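PDB 2RGY: transcriptional regulator, LacI family from Burkholderia phymatum, which probably controls transcription in response to a small effector, most likely a sugar, bound by its periplasmic-binding-protein-like domain, as other LacI-family regulators do. Local coordinates for residues Pro189-Leu193 with Gly217-Val221; Pro235-His241 with Thr273-Ser279. The contacts are given in a common frame with arbitrary orientation. Residues are numbered along the deposited sequence.

Interaction 1 (Pro189-Leu193 with Gly217-Val221)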
# COMPACT_ATOMS: atom_id res chain seq x y z
N PRO A 189 4.30 -29.42 14.42
CA PRO A 189 5.71 -29.08 14.25
C PRO A 189 6.00 -28.58 12.84
O PRO A 189 5.36 -29.00 11.88
CB PRO A 189 6.41 -30.39 14.56
CG PRO A 189 5.47 -31.39 13.99
CD PRO A 189 4.12 -30.88 14.47
N PHE A 190 6.98 -27.68 12.71
CA PHE A 190 7.37 -27.16 11.41
C PHE A 190 8.57 -26.23 11.56
O PHE A 190 8.67 -25.49 12.53
CB PHE A 190 6.21 -26.42 10.74
CG PHE A 190 5.91 -25.07 11.32
CD1 PHE A 190 6.58 -23.94 10.86
CD2 PHE A 190 4.97 -24.94 12.34
CE1 PHE A 190 6.31 -22.67 11.41
CE2 PHE A 190 4.69 -23.69 12.90
CZ PHE A 190 5.36 -22.54 12.43
N THR A 191 9.50 -26.30 10.62
CA THR A 191 10.67 -25.44 10.69
C THR A 191 10.68 -24.47 9.52
O THR A 191 11.47 -23.54 9.49
CB THR A 191 11.98 -26.25 10.67
OG1 THR A 191 12.08 -26.97 9.44
CG2 THR A 191 12.03 -27.22 11.84
N GLY A 192 9.79 -24.71 8.56
CA GLY A 192 9.70 -23.86 7.38
C GLY A 192 8.26 -23.53 7.06
O GLY A 192 7.41 -24.42 7.05
N LEU A 193 8.00 -22.26 6.79
CA LEU A 193 6.64 -21.78 6.50
C LEU A 193 6.51 -21.06 5.17
O LEU A 193 7.31 -20.19 4.83
CB LEU A 193 6.18 -20.83 7.62
CG LEU A 193 4.87 -20.05 7.39
CD1 LEU A 193 3.71 -21.01 7.35
CD2 LEU A 193 4.68 -19.03 8.50
N GLY A 217 16.23 -17.97 12.51
CA GLY A 217 16.70 -18.83 13.59
C GLY A 217 15.93 -20.13 13.78
O GLY A 217 16.42 -21.20 13.43
N ASP A 218 14.72 -20.03 14.32
CA ASP A 218 13.89 -21.20 14.58
C ASP A 218 12.96 -21.54 13.41
O ASP A 218 12.63 -22.70 13.20
CB ASP A 218 13.04 -20.97 15.82
CG ASP A 218 13.86 -20.52 17.02
OD1 ASP A 218 14.93 -21.13 17.27
OD2 ASP A 218 13.43 -19.57 17.71
N VAL A 219 12.54 -20.52 12.67
CA VAL A 219 11.64 -20.74 11.55
C VAL A 219 12.03 -19.94 10.32
O VAL A 219 12.32 -18.75 10.42
CB VAL A 219 10.19 -20.35 11.92
CG1 VAL A 219 9.28 -20.53 10.71
CG2 VAL A 219 9.69 -21.20 13.06
N SER A 220 12.05 -20.61 9.18
CA SER A 220 12.39 -19.96 7.92
C SER A 220 11.06 -19.65 7.26
O SER A 220 10.18 -20.50 7.19
CB SER A 220 13.21 -20.90 7.03
OG SER A 220 14.54 -20.98 7.50
N VAL A 221 10.91 -18.41 6.80
CA VAL A 221 9.66 -17.97 6.19
C VAL A 221 9.86 -17.45 4.78
O VAL A 221 10.74 -16.64 4.53
CB VAL A 221 9.02 -16.83 7.04
CG1 VAL A 221 7.70 -16.39 6.42
CG2 VAL A 221 8.83 -17.29 8.47
O HOH W 1 14.25 -23.67 11.40
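Two parallel strands begin to pair here, side by side in the C-terminal lobe's sheet, where the loop residues of Pro189-Leu193 and Gly217-Val221 lead into strands 192-195 and 220-223. The register sets Gly192 beside Ser220 and Leu193 beside Val221, with CA-CA distances of 4.8 and 4.9 Å. Ser220 bonds to the residues flanking Gly192, as parallel pairing requires: its N donates to Thr191 O (3.0 Å) and its O accepts from Leu193 N (2.8 Å), both nearly straight. CA-H...O contacts run alongside, from Val219 CA to Thr191 O (3.5 Å) and from Gly192 CA to Ser220 O (3.4 Å). Just ahead of the strands a water donates to Asp218 O at 2.6 Å and, weakly, to Thr191 O at 3.4 Å, the oxygen that also accepts Ser220 N. Val219 supplies most of the apolar contact: its CG1 meets the edge of the Phe190 ring at CE1 (3.7 Å) and lies 4.4 Å from Leu193 CB. Leu193 and Val221 project from the same face of the sheet, and with Val219 they pack on Phe208 of helix 198-210. Ser220 projects from the other face, its OG hydrogen-bonded to Ala281 O. With that helix covering the face of Leu193 and Val221, the arrangement is the classic beta-alpha-beta crossover unit of the Rossmann-like lobes of periplasmic binding proteins and LacI-type regulators.

Interaction 2 (Pro235-His241 with Thr273-Ser279); sequences PALTSVH and TVSMRAS
Strand 273-275 runs antiparallel to strand 238-241 (153°, axes 4.3 Å apart at closest) as the edge of the C-terminal lobe's mixed sheet. The most covered residues lie where regular pairing gives way. Thr238 (chi1 m) faces Arg277 (CA-CA 4.5 Å), accepts Arg277 N at OG1 (2.8 Å) and rests CG2 on SE of Met276, a selenomethionine (3.8 Å). Ser279 (chi1 p) accepts Thr238 N at OG (2.8 Å), which is also hydrogen-bonded to Val221 O of strand 220-223. Arg277 (phi/psi -124/-126, chi1 m) folds back, NH1 donating to Leu237 O (2.8 Å). One backbone bond follows, Ala278 N to Ala236 O (2.9 Å; CA-CA 5.0 Å). Within the strands, Ser239-Ser275 (N to O 3.1 and 2.7 Å) and His241-Thr273 (His241 N to Thr273 O 2.6 Å) are hydrogen-bonded pairs flanking non-hydrogen-bonded Val240-Val274. Asp226 salt-bridges Arg277 and binds His241 ND1 and Ser275 OG, tying both segments to one carboxylate. Thr238 OG1, Ser279 OG and Arg277 NH1 thus extend the contact beyond the strands.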
# COMPACT_ATOMS: atom_id res chain seq x y z
N PRO A 235 12.89 -9.89 9.76
CA PRO A 235 14.02 -9.67 8.84
C PRO A 235 13.58 -9.52 7.38
O PRO A 235 12.42 -9.77 7.05
CB PRO A 235 14.85 -10.93 9.04
CG PRO A 235 13.77 -11.97 9.22
CD PRO A 235 12.84 -11.29 10.20
N ALA A 236 14.51 -9.10 6.52
CA ALA A 236 14.21 -8.92 5.10
C ALA A 236 13.57 -10.22 4.59
O ALA A 236 14.15 -11.29 4.71
CB ALA A 236 15.47 -8.60 4.33
N LEU A 237 12.37 -10.09 4.01
CA LEU A 237 11.62 -11.25 3.55
C LEU A 237 12.01 -11.87 2.21
O LEU A 237 11.97 -11.19 1.17
CB LEU A 237 10.13 -10.91 3.51
CG LEU A 237 9.17 -12.04 3.12
CD1 LEU A 237 9.15 -13.10 4.23
CD2 LEU A 237 7.78 -11.47 2.89
N THR A 238 12.36 -13.15 2.24
CA THR A 238 12.71 -13.89 1.04
C THR A 238 11.35 -14.18 0.41
O THR A 238 10.44 -14.66 1.07
CB THR A 238 13.45 -15.21 1.38
OG1 THR A 238 14.76 -14.89 1.87
CG2 THR A 238 13.57 -16.10 0.14
N SER A 239 11.22 -13.88 -0.88
CA SER A 239 9.94 -14.05 -1.54
C SER A 239 10.05 -14.48 -2.99
O SER A 239 11.03 -14.20 -3.67
CB SER A 239 9.17 -12.73 -1.46
OG SER A 239 7.89 -12.80 -2.07
N VAL A 240 9.02 -15.19 -3.46
CA VAL A 240 8.95 -15.62 -4.85
C VAL A 240 8.58 -14.37 -5.64
O VAL A 240 7.57 -13.71 -5.37
CB VAL A 240 7.86 -16.70 -5.03
CG1 VAL A 240 7.67 -17.00 -6.51
CG2 VAL A 240 8.26 -17.98 -4.28
N HIS A 241 9.41 -14.03 -6.62
CA HIS A 241 9.19 -12.85 -7.43
C HIS A 241 8.25 -13.07 -8.62
O HIS A 241 8.57 -13.82 -9.54
CB HIS A 241 10.51 -12.30 -7.96
CG HIS A 241 10.34 -11.08 -8.81
ND1 HIS A 241 10.15 -9.83 -8.27
CD2 HIS A 241 10.27 -10.94 -10.15
CE1 HIS A 241 9.97 -8.96 -9.25
NE2 HIS A 241 10.03 -9.61 -10.40
N THR A 273 11.12 -15.95 -10.35
CA THR A 273 12.36 -16.28 -9.68
C THR A 273 12.16 -16.09 -8.18
O THR A 273 11.07 -15.72 -7.74
CB THR A 273 13.50 -15.36 -10.13
OG1 THR A 273 13.11 -14.00 -9.92
CG2 THR A 273 13.82 -15.57 -11.61
N VAL A 274 13.21 -16.36 -7.41
CA VAL A 274 13.12 -16.19 -5.97
C VAL A 274 14.05 -15.09 -5.52
O VAL A 274 15.24 -15.09 -5.84
CB VAL A 274 13.46 -17.48 -5.22
CG1 VAL A 274 13.52 -17.21 -3.73
CG2 VAL A 274 12.41 -18.53 -5.50
N SER A 275 13.50 -14.13 -4.78
CA SER A 275 14.30 -13.03 -4.27
C SER A 275 14.81 -13.44 -2.90
O SER A 275 14.09 -13.35 -1.91
CB SER A 275 13.46 -11.76 -4.19
OG SER A 275 12.98 -11.42 -5.48
N MSE A 276 16.04 -13.93 -2.86
CA MSE A 276 16.64 -14.38 -1.61
C MSE A 276 17.05 -13.22 -0.73
O MSE A 276 17.85 -12.38 -1.13
CB MSE A 276 17.88 -15.25 -1.89
CG MSE A 276 17.60 -16.68 -2.33
SE MSE A 276 16.79 -17.74 -1.08
CE MSE A 276 17.75 -17.39 0.36
N ARG A 277 16.49 -13.18 0.47
CA ARG A 277 16.82 -12.12 1.41
C ARG A 277 17.31 -12.74 2.70
O ARG A 277 18.20 -13.59 2.66
CB ARG A 277 15.62 -11.19 1.61
CG ARG A 277 15.19 -10.53 0.29
CD ARG A 277 14.59 -9.15 0.49
NE ARG A 277 14.27 -8.49 -0.78
CZ ARG A 277 13.25 -8.81 -1.57
NH1 ARG A 277 12.43 -9.79 -1.23
NH2 ARG A 277 13.05 -8.14 -2.69
N ALA A 278 16.73 -12.39 3.84
CA ALA A 278 17.22 -12.94 5.10
C ALA A 278 16.26 -13.77 5.95
O ALA A 278 16.61 -14.13 7.07
CB ALA A 278 17.81 -11.82 5.94
N SER A 279 15.08 -14.08 5.43
CA SER A 279 14.12 -14.84 6.23
C SER A 279 14.23 -16.35 6.08
O SER A 279 13.55 -17.09 6.77
CB SER A 279 12.70 -14.40 5.90
OG SER A 279 12.42 -14.66 4.54
O HOH W 2 16.92 -15.95 3.16

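Overall arrangement
After the N-terminal lobe and strands 131-135 and 166-168, the chain enters strand 192-195, crosses through helix 198-210 and returns on strand 220-223, where interaction 1 closes the first loop. Strand 238-241 follows and opens interaction 2, which closes only after helix 244-260, when the chain comes back as edge strand 273-275. The two contacts are thus in series, neither enclosing nor crossing the other, with centres about 14 Å apart. Both belong to one mixed sheet, in which strands 220-223 and 238-241 are neighbours. Ser279 OG, just past the edge strand, reaches Val221 O (2.6 Å, a probable hydrogen bond); Leu237 CD1, leading into parallel neighbour 238-241, packs 3.9 Å from Val221 O.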